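Local coordinates for piwi domain-containing protein (Vanderwaltozyma polyspora, PDB 5THE) that probably binds a small guide RNA and, as a budding yeast Argonaute of which this is the C-terminal lobe, uses it to select target RNAs for cleavage, at residues I70-K75 and K237-L242; Q76-A81 and S183-L188. All coordinates share one frame; numbering follows the deposited sequence.

Overall arrangement
Two neighbouring contacts, centres about 12 Å apart, illustrate how one small domain combines a regular core with a looser margin. Interaction 2 is partly buried and pairs two parallel strands, 77-85 and 185-191, mainly through backbone hydrogen bonds. Interaction 1 is a surface contact: the loop leading into strand 77-85 brushes the end of helix 228-241, with little buried area and no clear hydrogen bond between the segments. The helix joins the two contacts, since M238, K241 and L242 pack on Y186 and M238 also on L188. From the same helix K237 also reaches the bound RNA. Both contacts fit the Rossmann-like MID domain that holds the guide's 5' end in Argonautes.

Interaction 1 (I70-K75 and K237-L242); sequences ISTPAK and KMNLKL. With nucleotides of chain B.
P73 and N239 meet where the loop 70-75 passes the last turn of helix 228-241. The side chain of N239 leaves with CG anti to its backbone N (chi1 -169°), and its amide group ends beside the loop backbone, with CG 3.7 Å from S71 O. Which end of that amide carries the oxygen is doubtful in the model, so only its position is secure: near S71 O, the CG2 methyl of T72 and CD of P73. N239 CG lies 4.1 Å from T72 CG2. One turn on, L242 leaves the helical conformation with its CB directed toward the loop; this CB sits 4.1 Å from P73 CG, and the two side chains cross at about a right angle. Around this shell, T72 OG1 is hydrogen-bonded to G114 O, and backbone bonds of I70 with N246 and S71 with S245, in a classic beta bulge, help hold the loop here. Another part of the helix meets the bound RNA, whose first nucleotide, U1 of chain B, carries the 5' phosphate. K237 bends at its outer torsions, chi3 (68°) placing CE and chi4 (62°) placing NZ, and NZ donates to OP2 of U1 of chain B at 2.8 Å and to OP1 of A3 of chain B at 2.7 Å. Its third partner is I549 O, at the chain's C-terminus. K241 stretches out beyond CG, and NZ, hydrogen-bonded to N215 O, stops 3.9 Å from U1 OP1 of chain B. The helix thus divides its labour: a buried amide and a little apolar packing toward the loop, and lysine ammonium groups that would offset 5'-end phosphate charge, as in Argonaute guides.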
# COMPACT_ATOMS: atom_id res chain seq x y z
N ILE A 70 3.49 15.90 -6.71
CA ILE A 70 4.92 16.23 -6.79
C ILE A 70 5.48 15.91 -8.17
O ILE A 70 6.27 16.67 -8.73
CB ILE A 70 5.69 15.47 -5.69
CG1 ILE A 70 5.37 16.05 -4.31
CG2 ILE A 70 7.20 15.47 -5.97
CD1 ILE A 70 5.75 15.12 -3.16
N SER A 71 5.11 14.76 -8.73
CA SER A 71 5.73 14.29 -9.97
C SER A 71 4.66 13.62 -10.82
O SER A 71 4.05 12.64 -10.39
CB SER A 71 6.88 13.31 -9.69
OG SER A 71 7.38 12.76 -10.90
N THR A 72 4.47 14.13 -12.03
CA THR A 72 3.49 13.65 -12.98
C THR A 72 4.19 13.38 -14.31
O THR A 72 5.35 13.76 -14.49
CB THR A 72 2.38 14.69 -13.15
OG1 THR A 72 2.95 15.95 -13.49
CG2 THR A 72 1.59 14.82 -11.85
N PRO A 73 3.52 12.72 -15.26
CA PRO A 73 4.17 12.48 -16.56
C PRO A 73 4.57 13.78 -17.23
O PRO A 73 3.83 14.77 -17.22
CB PRO A 73 3.09 11.74 -17.37
CG PRO A 73 2.20 11.14 -16.34
CD PRO A 73 2.16 12.14 -15.23
N ALA A 74 5.77 13.79 -17.80
CA ALA A 74 6.24 14.98 -18.49
C ALA A 74 5.50 15.20 -19.80
O ALA A 74 5.33 16.34 -20.24
CB ALA A 74 7.74 14.89 -18.73
N LYS A 75 5.01 14.13 -20.41
CA LYS A 75 4.28 14.17 -21.67
C LYS A 75 2.81 13.84 -21.44
O LYS A 75 2.47 13.07 -20.53
CB LYS A 75 4.88 13.16 -22.65
CG LYS A 75 6.35 13.36 -22.90
CD LYS A 75 6.52 14.29 -24.10
CE LYS A 75 6.17 13.63 -25.44
NZ LYS A 75 5.44 14.57 -26.38
N LYS A 237 -4.24 7.13 -8.12
CA LYS A 237 -3.79 5.78 -8.43
C LYS A 237 -3.14 5.72 -9.80
O LYS A 237 -2.09 5.09 -9.97
CB LYS A 237 -4.98 4.81 -8.34
CG LYS A 237 -5.54 4.70 -6.91
CD LYS A 237 -7.08 4.71 -6.85
CE LYS A 237 -7.71 3.46 -7.46
NZ LYS A 237 -7.35 2.18 -6.77
N MET A 238 -3.75 6.37 -10.80
CA MET A 238 -3.16 6.41 -12.14
C MET A 238 -1.76 6.99 -12.09
O MET A 238 -0.82 6.43 -12.67
CB MET A 238 -4.04 7.24 -13.06
CG MET A 238 -5.45 6.67 -13.24
SD MET A 238 -6.41 7.76 -14.31
CE MET A 238 -7.83 6.72 -14.71
N ASN A 239 -1.61 8.12 -11.40
CA ASN A 239 -0.32 8.80 -11.35
C ASN A 239 0.75 7.89 -10.77
O ASN A 239 1.87 7.83 -11.29
CB ASN A 239 -0.44 10.09 -10.54
CG ASN A 239 0.80 10.99 -10.67
OD1 ASN A 239 1.20 11.65 -9.72
ND2 ASN A 239 1.36 11.07 -11.85
N LEU A 240 0.42 7.14 -9.70
CA LEU A 240 1.37 6.17 -9.16
C LEU A 240 1.74 5.11 -10.19
O LEU A 240 2.92 4.79 -10.37
CB LEU A 240 0.80 5.52 -7.90
CG LEU A 240 0.66 6.46 -6.69
CD1 LEU A 240 -0.08 5.77 -5.54
CD2 LEU A 240 2.03 7.00 -6.22
N LYS A 241 0.73 4.55 -10.88
CA LYS A 241 0.99 3.55 -11.91
C LYS A 241 1.84 4.12 -13.03
O LYS A 241 2.66 3.40 -13.61
CB LYS A 241 -0.33 3.01 -12.46
CG LYS A 241 -0.98 2.02 -11.51
CD LYS A 241 -2.43 1.81 -11.83
CE LYS A 241 -3.02 0.64 -11.05
NZ LYS A 241 -4.49 0.49 -11.34
N LEU A 242 1.71 5.42 -13.30
CA LEU A 242 2.57 6.13 -14.23
C LEU A 242 3.89 6.60 -13.59
O LEU A 242 4.51 7.52 -14.12
CB LEU A 242 1.81 7.32 -14.80
CG LEU A 242 0.67 6.87 -15.73
CD1 LEU A 242 -0.43 7.94 -15.84
CD2 LEU A 242 1.27 6.56 -17.09
P A B 2 -14.99 2.46 -7.80
OP1 A B 2 -15.75 1.85 -6.69
OP2 A B 2 -15.66 3.33 -8.82
O5' A B 2 -13.76 3.25 -7.18
C5' A B 2 -12.65 3.65 -7.98
C4' A B 2 -11.87 4.75 -7.32
O4' A B 2 -12.67 5.95 -7.30
C3' A B 2 -11.53 4.53 -5.86
O3' A B 2 -10.41 3.71 -5.69
C2' A B 2 -11.33 5.95 -5.35
O2' A B 2 -10.09 6.47 -5.82
C1' A B 2 -12.44 6.67 -6.10
N9 A B 2 -13.72 6.69 -5.37
C8 A B 2 -14.69 5.71 -5.39
N7 A B 2 -15.75 6.00 -4.69
C5 A B 2 -15.47 7.28 -4.20
C6 A B 2 -16.20 8.13 -3.39
N6 A B 2 -17.41 7.79 -2.94
N1 A B 2 -15.64 9.33 -3.06
C2 A B 2 -14.42 9.61 -3.54
N3 A B 2 -13.62 8.88 -4.33
C4 A B 2 -14.22 7.71 -4.61
OP3 U B 1 -7.97 -1.47 -8.91
P U B 1 -8.61 -0.41 -9.72
OP1 U B 1 -8.25 -0.59 -11.15
OP2 U B 1 -8.35 0.90 -9.10
O5' U B 1 -10.17 -0.66 -9.66
C5' U B 1 -10.96 -0.21 -8.57
C4' U B 1 -12.39 -0.16 -8.98
O4' U B 1 -12.85 -1.50 -9.32
C3' U B 1 -13.36 0.39 -7.95
O3' U B 1 -14.30 1.24 -8.60
C2' U B 1 -14.05 -0.86 -7.40
O2' U B 1 -15.35 -0.64 -6.90
C1' U B 1 -14.06 -1.78 -8.62
N1 U B 1 -14.08 -3.21 -8.27
C2 U B 1 -15.11 -3.98 -8.76
O2 U B 1 -15.96 -3.51 -9.49
N3 U B 1 -15.09 -5.31 -8.39
C4 U B 1 -14.15 -5.93 -7.59
O4 U B 1 -14.26 -7.13 -7.35
C5 U B 1 -13.12 -5.06 -7.11
C6 U B 1 -13.13 -3.77 -7.45
P A B 3 -10.32 2.76 -4.41
OP1 A B 3 -9.06 1.99 -4.66
OP2 A B 3 -11.61 2.06 -4.19
O5' A B 3 -10.09 3.78 -3.20
C5' A B 3 -8.93 4.59 -3.16
C4' A B 3 -9.04 5.67 -2.12
O4' A B 3 -10.06 6.64 -2.49
C3' A B 3 -9.46 5.21 -0.74
O3' A B 3 -8.38 4.66 -0.03
C2' A B 3 -9.99 6.50 -0.12
O2' A B 3 -8.91 7.33 0.29
C1' A B 3 -10.69 7.13 -1.32
N9 A B 3 -12.08 6.70 -1.35
C8 A B 3 -12.58 5.49 -1.80
N7 A B 3 -13.87 5.38 -1.63
C5 A B 3 -14.23 6.58 -1.03
C6 A B 3 -15.47 7.04 -0.59
N6 A B 3 -16.59 6.31 -0.74
N1 A B 3 -15.49 8.27 -0.03
C2 A B 3 -14.33 8.95 0.09
N3 A B 3 -13.09 8.61 -0.27
C4 A B 3 -13.13 7.39 -0.83

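Interaction 2 (Q76-A81 and S183-L188); sequences QVNLRA and SNTYIL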
# COMPACT_ATOMS: atom_id res chain seq x y z
N GLN A 76 1.95 14.39 -22.29
CA GLN A 76 0.55 14.02 -22.27
C GLN A 76 0.39 12.52 -22.48
O GLN A 76 1.07 11.92 -23.31
CB GLN A 76 -0.21 14.77 -23.36
CG GLN A 76 -1.71 14.71 -23.16
CD GLN A 76 -2.45 15.41 -24.26
OE1 GLN A 76 -2.32 15.06 -25.43
NE2 GLN A 76 -3.22 16.43 -23.89
N VAL A 77 -0.50 11.91 -21.70
CA VAL A 77 -0.79 10.48 -21.77
C VAL A 77 -2.14 10.29 -22.43
O VAL A 77 -3.09 11.04 -22.16
CB VAL A 77 -0.77 9.85 -20.36
CG1 VAL A 77 -1.08 8.37 -20.42
CG2 VAL A 77 0.57 10.11 -19.66
N ASN A 78 -2.24 9.29 -23.30
CA ASN A 78 -3.53 8.95 -23.89
C ASN A 78 -4.34 8.11 -22.90
O ASN A 78 -3.81 7.16 -22.31
CB ASN A 78 -3.36 8.18 -25.20
CG ASN A 78 -2.63 8.99 -26.25
OD1 ASN A 78 -3.07 10.06 -26.63
ND2 ASN A 78 -1.50 8.48 -26.71
N LEU A 79 -5.61 8.45 -22.75
CA LEU A 79 -6.50 7.77 -21.81
C LEU A 79 -7.65 7.17 -22.63
O LEU A 79 -8.45 7.92 -23.19
CB LEU A 79 -7.03 8.73 -20.75
CG LEU A 79 -7.94 8.12 -19.67
CD1 LEU A 79 -7.17 7.09 -18.87
CD2 LEU A 79 -8.50 9.18 -18.75
N ARG A 80 -7.71 5.84 -22.69
CA ARG A 80 -8.70 5.13 -23.49
C ARG A 80 -9.71 4.47 -22.57
O ARG A 80 -9.35 3.62 -21.76
CB ARG A 80 -8.05 4.07 -24.38
CG ARG A 80 -7.23 4.60 -25.53
CD ARG A 80 -8.00 5.60 -26.38
NE ARG A 80 -9.17 5.02 -27.04
CZ ARG A 80 -9.12 4.24 -28.11
NH1 ARG A 80 -7.95 3.90 -28.64
NH2 ARG A 80 -10.25 3.78 -28.65
N ALA A 81 -10.97 4.86 -22.71
CA ALA A 81 -12.04 4.25 -21.94
C ALA A 81 -12.51 2.98 -22.64
O ALA A 81 -12.74 2.98 -23.85
CB ALA A 81 -13.19 5.24 -21.76
N SER A 183 0.95 2.82 -28.02
CA SER A 183 1.82 3.11 -26.89
C SER A 183 1.35 4.38 -26.18
O SER A 183 0.52 5.15 -26.69
CB SER A 183 3.26 3.28 -27.36
OG SER A 183 3.35 4.37 -28.26
N ASN A 184 1.91 4.62 -24.99
CA ASN A 184 1.59 5.82 -24.23
C ASN A 184 0.09 5.86 -23.94
O ASN A 184 -0.55 6.92 -23.99
CB ASN A 184 2.07 7.07 -24.99
CG ASN A 184 1.79 8.37 -24.26
OD1 ASN A 184 1.77 8.43 -23.03
ND2 ASN A 184 1.55 9.42 -25.03
N THR A 185 -0.50 4.70 -23.66
CA THR A 185 -1.94 4.61 -23.47
C THR A 185 -2.27 4.00 -22.12
O THR A 185 -1.76 2.93 -21.76
CB THR A 185 -2.59 3.82 -24.60
OG1 THR A 185 -2.58 4.61 -25.79
CG2 THR A 185 -4.03 3.49 -24.26
N TYR A 186 -3.11 4.71 -21.37
CA TYR A 186 -3.63 4.26 -20.09
C TYR A 186 -5.06 3.81 -20.31
O TYR A 186 -5.85 4.54 -20.92
CB TYR A 186 -3.58 5.39 -19.05
CG TYR A 186 -3.72 4.90 -17.63
CD1 TYR A 186 -4.96 4.51 -17.13
CD2 TYR A 186 -2.61 4.80 -16.80
CE1 TYR A 186 -5.09 4.05 -15.84
CE2 TYR A 186 -2.73 4.34 -15.50
CZ TYR A 186 -3.97 3.96 -15.03
OH TYR A 186 -4.11 3.50 -13.75
N ILE A 187 -5.40 2.61 -19.84
CA ILE A 187 -6.73 2.07 -20.04
C ILE A 187 -7.60 2.40 -18.84
O ILE A 187 -7.21 2.16 -17.69
CB ILE A 187 -6.70 0.56 -20.26
CG1 ILE A 187 -6.04 0.23 -21.59
CG2 ILE A 187 -8.12 0.00 -20.22
CD1 ILE A 187 -5.61 -1.20 -21.65
N LEU A 188 -8.80 2.92 -19.09
CA LEU A 188 -9.81 3.10 -18.06
C LEU A 188 -10.95 2.12 -18.33
O LEU A 188 -11.73 2.30 -19.27
CB LEU A 188 -10.31 4.54 -18.02
CG LEU A 188 -11.44 4.81 -17.03
CD1 LEU A 188 -11.01 4.45 -15.59
CD2 LEU A 188 -11.90 6.27 -17.13
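N184 reaches across to Q76 and V77 just before the two strands pair. From CB its chain runs to CG, anti to the backbone N (chi1 -180°), which comes within 3.7 Å of Q76 O. The tip then divides: OD1 packs 3.5 Å from V77 CA, while ND2 gives Q76 O a fairly straight hydrogen bond of 3.1 Å (165° at the hydrogen), lying in both the amide plane and the carbonyl plane. The backbone O of the same residue accepts N78 N at 3.0 Å and, weakly, N78 ND2. From there the parallel pairing is regular: Y186 N to N78 O (2.7 Å), R80 N to Y186 O and L188 N to R80 O. On one face, L79 and Y186 lie side by side, their CD1 atoms 3.8 Å apart, and L79 CD1 also touches L188 CB at 4.1 Å; helices 95-111 and 228-241 pack on this face. On the other, R80 CG rests 3.6 Å from T185 CG2, and the guanidinium continues to K122 O. Backbone bonds therefore fix the register, and the N184 amide adds one more bond, to Q76 O, beyond the strand end, while the apolar face is left to join the sheet to its helices.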